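PDB 7DP1: nitroreductase family protein from Sphingopyxis sp., which binds flavin mononucleotide and acts as an NADPH-dependent nitroreductase that breaks down dinitroaniline herbicides. Local coordinates for residues P52-W63 with A134-S143. The protein carries 1 engineered substitution. Residues are numbered along the deposited sequence; the frame is centred on the assembly and turned at random.
Sequences PWQATVVTGERW and APVMLFLHCS
Strands 54-59 and 136-143 are antiparallel neighbours in the central sheet of the nitroreductase fold. Q54, T56 and V58 form the hydrogen-bonded pairs with H141, F139 and M137. The bond from V58 N to M137 O is 2.8 Å and nearly straight.

On the sheet face of T56 and H141, T56 OG1 meets H141 NE2 at the ring edge, 3.1 Å apart; either may donate. H141 ND1 bonds to Q195, so both ring nitrogens are held and the rotation of the imidazole is fixed. Q54 CB lies over one face of the same ring, a CH-pi contact.

On the other face A55 and V57 make apolar contacts with L138. L138 CD1 touches A55 CB at 3.8 Å and also reaches V57 CG2. Helix 148-167 packs here through W157.

W63, in the helix after strand 54-59, reaches back across the start of strand 136-143. Its CG is anti to the backbone N (chi1 169°), which brings the indole over M137. M137 CB sits over the six-membered ring, 3.6 Å from its centroid. M137 folds back beyond CG, which carries CE to 3.4 Å from W63 CH2. W63 NE1 donates in the ring plane to A134 O at 2.9 Å. An alanine here would probably leave A134 O without this donor and open a gap beside M137 CB and CE.

T59 OG1 donates to P135 O at 2.8 Å. The outer side of strand 54-59 pairs in parallel with a strand of the second subunit, the sheet extension by a partner's C-terminal strand familiar from dimeric FMN-dependent nitroreductases.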
loop_
_atom_site.group_PDB
_atom_site.type_symbol
_atom_site.label_atom_id
_atom_site.label_comp_id
_atom_site.label_asym_id
_atom_site.label_seq_id
_atom_site.Cartn_x
_atom_site.Cartn_y
_atom_site.Cartn_z
ATOM N N PRO A 52 -1.301 -3.480 10.816
ATOM C CA PRO A 52 -2.518 -4.312 10.808
ATOM C C PRO A 52 -2.437 -5.571 9.930
ATOM O O PRO A 52 -3.350 -6.397 10.007
ATOM C CB PRO A 52 -3.590 -3.340 10.294
ATOM C CG PRO A 52 -2.806 -2.396 9.368
ATOM C CD PRO A 52 -1.443 -2.250 10.012
ATOM N N TRP A 53 -1.379 -5.725 9.133
ATOM C CA TRP A 53 -1.246 -6.872 8.246
ATOM C C TRP A 53 -0.987 -8.211 8.951
ATOM O O TRP A 53 -0.210 -8.297 9.902
ATOM C CB TRP A 53 -0.136 -6.631 7.214
ATOM C CG TRP A 53 1.165 -6.171 7.762
ATOM C CD1 TRP A 53 2.201 -6.952 8.196
ATOM C CD2 TRP A 53 1.590 -4.810 7.926
ATOM N NE1 TRP A 53 3.238 -6.161 8.624
ATOM C CE2 TRP A 53 2.887 -4.843 8.472
ATOM C CE3 TRP A 53 0.995 -3.564 7.659
ATOM C CZ2 TRP A 53 3.605 -3.677 8.775
ATOM C CZ3 TRP A 53 1.716 -2.401 7.941
ATOM C CH2 TRP A 53 3.006 -2.469 8.498
ATOM N N GLN A 54 -1.628 -9.253 8.451
ATOM C CA GLN A 54 -1.375 -10.623 8.930
ATOM C C GLN A 54 -1.283 -11.530 7.721
ATOM O O GLN A 54 -2.029 -11.359 6.764
ATOM C CB GLN A 54 -2.481 -11.106 9.871
ATOM C CG GLN A 54 -2.430 -10.493 11.255
ATOM C CD GLN A 54 -3.617 -10.896 12.111
ATOM O OE1 GLN A 54 -4.580 -10.145 12.260
ATOM N NE2 GLN A 54 -3.563 -12.099 12.655
ATOM N N ALA A 55 -0.395 -12.509 7.755
ATOM C CA ALA A 55 -0.237 -13.336 6.573
ATOM C C ALA A 55 -0.147 -14.800 6.905
ATOM O O ALA A 55 0.522 -15.194 7.850
ATOM C CB ALA A 55 0.992 -12.913 5.783
ATOM N N THR A 56 -0.825 -15.602 6.094
ATOM C CA THR A 56 -0.692 -17.040 6.149
ATOM C C THR A 56 0.017 -17.531 4.888
ATOM O O THR A 56 -0.516 -17.445 3.779
ATOM C CB THR A 56 -2.052 -17.707 6.305
ATOM O OG1 THR A 56 -2.633 -17.246 7.530
ATOM C CG2 THR A 56 -1.913 -19.243 6.345
ATOM N N VAL A 57 1.240 -18.014 5.066
ATOM C CA VAL A 57 2.050 -18.481 3.947
ATOM C C VAL A 57 1.920 -19.968 3.785
ATOM O O VAL A 57 2.271 -20.732 4.699
ATOM C CB VAL A 57 3.519 -18.119 4.148
ATOM C CG1 VAL A 57 4.349 -18.571 2.964
ATOM C CG2 VAL A 57 3.644 -16.594 4.370
ATOM N N VAL A 58 1.440 -20.397 2.618
ATOM C CA VAL A 58 1.257 -21.829 2.407
ATOM C C VAL A 58 2.099 -22.387 1.263
ATOM O O VAL A 58 2.473 -21.671 0.336
ATOM C CB VAL A 58 -0.230 -22.172 2.157
ATOM C CG1 VAL A 58 -1.075 -21.738 3.342
ATOM C CG2 VAL A 58 -0.726 -21.537 0.863
ATOM N N THR A 59 2.432 -23.671 1.370
ATOM C CA THR A 59 3.178 -24.360 0.331
ATOM C C THR A 59 2.869 -25.866 0.378
ATOM O O THR A 59 2.171 -26.342 1.284
ATOM C CB THR A 59 4.693 -24.145 0.471
ATOM O OG1 THR A 59 5.352 -24.571 -0.732
ATOM C CG2 THR A 59 5.233 -24.961 1.656
ATOM N N GLY A 60 3.398 -26.597 -0.602
ATOM C CA GLY A 60 3.216 -28.029 -0.696
ATOM C C GLY A 60 1.757 -28.449 -0.596
ATOM O O GLY A 60 0.889 -27.836 -1.216
ATOM N N GLU A 61 1.495 -29.450 0.244
ATOM C CA GLU A 61 0.186 -30.101 0.380
ATOM C C GLU A 61 -0.928 -29.156 0.843
ATOM O O GLU A 61 -2.081 -29.284 0.411
ATOM C CB GLU A 61 0.310 -31.274 1.362
ATOM C CG GLU A 61 -0.864 -31.463 2.328
ATOM C CD GLU A 61 -2.170 -31.880 1.656
ATOM O OE1 GLU A 61 -2.140 -32.316 0.483
ATOM O OE2 GLU A 61 -3.231 -31.753 2.307
ATOM N N ARG A 62 -0.590 -28.240 1.746
ATOM C CA ARG A 62 -1.549 -27.256 2.243
ATOM C C ARG A 62 -1.995 -26.339 1.116
ATOM O O ARG A 62 -3.185 -26.087 0.914
ATOM C CB ARG A 62 -0.929 -26.436 3.367
ATOM C CG ARG A 62 -0.533 -27.285 4.571
ATOM C CD ARG A 62 -1.752 -27.840 5.281
ATOM N NE ARG A 62 -2.714 -26.782 5.552
ATOM C CZ ARG A 62 -3.904 -26.694 4.974
ATOM N NH1 ARG A 62 -4.286 -27.610 4.091
ATOM N NH2 ARG A 62 -4.708 -25.686 5.278
ATOM N N TRP A 63 -1.008 -25.850 0.382
ATOM C CA TRP A 63 -1.225 -25.006 -0.772
ATOM C C TRP A 63 -2.044 -25.809 -1.796
ATOM O O TRP A 63 -2.856 -25.249 -2.530
ATOM C CB TRP A 63 0.132 -24.521 -1.292
ATOM C CG TRP A 63 0.225 -23.829 -2.625
ATOM C CD1 TRP A 63 1.274 -23.917 -3.499
ATOM C CD2 TRP A 63 -0.724 -22.936 -3.236
ATOM N NE1 TRP A 63 1.038 -23.149 -4.610
ATOM C CE2 TRP A 63 -0.182 -22.540 -4.479
ATOM C CE3 TRP A 63 -1.975 -22.448 -2.867
ATOM C CZ2 TRP A 63 -0.852 -21.678 -5.350
ATOM C CZ3 TRP A 63 -2.643 -21.603 -3.735
ATOM C CH2 TRP A 63 -2.081 -21.230 -4.964
ATOM N N ALA A 134 3.097 -20.966 -9.122
ATOM C CA ALA A 134 4.000 -20.604 -8.040
ATOM C C ALA A 134 3.956 -21.663 -6.938
ATOM O O ALA A 134 2.888 -22.198 -6.623
ATOM C CB ALA A 134 3.649 -19.251 -7.491
ATOM N N PRO A 135 5.123 -21.973 -6.356
ATOM C CA PRO A 135 5.253 -22.990 -5.300
ATOM C C PRO A 135 4.763 -22.521 -3.932
ATOM O O PRO A 135 4.472 -23.352 -3.075
ATOM C CB PRO A 135 6.758 -23.263 -5.268
ATOM C CG PRO A 135 7.362 -21.977 -5.704
ATOM C CD PRO A 135 6.428 -21.422 -6.751
ATOM N N VAL A 136 4.674 -21.212 -3.747
ATOM C CA VAL A 136 4.321 -20.611 -2.462
ATOM C C VAL A 136 3.184 -19.619 -2.648
ATOM O O VAL A 136 3.155 -18.893 -3.639
ATOM C CB VAL A 136 5.548 -19.886 -1.824
ATOM C CG1 VAL A 136 5.122 -18.980 -0.675
ATOM C CG2 VAL A 136 6.618 -20.907 -1.370
ATOM N N MET A 137 2.228 -19.606 -1.727
ATOM C CA MET A 137 1.154 -18.614 -1.789
ATOM C C MET A 137 0.965 -17.949 -0.427
ATOM O O MET A 137 0.775 -18.632 0.584
ATOM C CB MET A 137 -0.166 -19.252 -2.249
ATOM C CG MET A 137 -1.373 -18.314 -2.160
ATOM S SD MET A 137 -1.288 -16.944 -3.360
ATOM C CE MET A 137 -1.171 -17.918 -4.874
ATOM N N LEU A 138 1.043 -16.620 -0.410
ATOM C CA LEU A 138 0.803 -15.824 0.797
ATOM C C LEU A 138 -0.586 -15.249 0.758
ATOM O O LEU A 138 -0.950 -14.539 -0.190
ATOM C CB LEU A 138 1.826 -14.691 0.918
ATOM C CG LEU A 138 1.665 -13.677 2.051
ATOM C CD1 LEU A 138 3.023 -13.242 2.543
ATOM C CD2 LEU A 138 0.888 -12.452 1.586
ATOM N N PHE A 139 -1.332 -15.477 1.823
ATOM C CA PHE A 139 -2.651 -14.888 1.949
ATOM C C PHE A 139 -2.592 -13.793 2.991
ATOM O O PHE A 139 -2.297 -14.042 4.175
ATOM C CB PHE A 139 -3.690 -15.934 2.320
ATOM C CG PHE A 139 -4.010 -16.880 1.205
ATOM C CD1 PHE A 139 -4.784 -16.463 0.139
ATOM C CD2 PHE A 139 -3.542 -18.190 1.224
ATOM C CE1 PHE A 139 -5.085 -17.333 -0.909
ATOM C CE2 PHE A 139 -3.831 -19.063 0.193
ATOM C CZ PHE A 139 -4.620 -18.641 -0.883
ATOM N N LEU A 140 -2.860 -12.580 2.528
ATOM C CA LEU A 140 -2.783 -11.388 3.365
ATOM C C LEU A 140 -4.146 -11.083 3.913
ATOM O O LEU A 140 -5.101 -10.924 3.154
ATOM C CB LEU A 140 -2.218 -10.197 2.556
ATOM C CG LEU A 140 -2.282 -8.776 3.134
ATOM C CD1 LEU A 140 -1.723 -8.718 4.536
ATOM C CD2 LEU A 140 -1.521 -7.786 2.201
ATOM N N HIS A 141 -4.257 -11.044 5.235
ATOM C CA HIS A 141 -5.547 -10.781 5.843
ATOM C C HIS A 141 -5.411 -9.911 7.081
ATOM O O HIS A 141 -4.293 -9.615 7.518
ATOM C CB HIS A 141 -6.237 -12.082 6.193
ATOM C CG HIS A 141 -5.404 -12.985 7.052
ATOM N ND1 HIS A 141 -5.521 -13.013 8.411
ATOM C CD2 HIS A 141 -4.460 -13.898 6.714
ATOM C CE1 HIS A 141 -4.667 -13.916 8.906
ATOM N NE2 HIS A 141 -4.021 -14.457 7.900
ATOM N N CYS A 142 -6.550 -9.496 7.630
ATOM C CA CYS A 142 -6.554 -8.642 8.812
ATOM C C CYS A 142 -7.876 -8.769 9.553
ATOM O O CYS A 142 -8.837 -9.370 9.057
ATOM C CB CYS A 142 -6.308 -7.171 8.433
ATOM S SG CYS A 142 -7.619 -6.454 7.353
ATOM N N SER A 143 -7.923 -8.199 10.746
ATOM C CA SER A 143 -9.159 -8.181 11.509
ATOM C C SER A 143 -10.221 -7.377 10.778
ATOM O O SER A 143 -9.901 -6.386 10.127
ATOM C CB SER A 143 -8.938 -7.587 12.896
ATOM O OG SER A 143 -10.189 -7.363 13.519
HETATM O O HOH W 1 -5.275 -7.485 11.523
#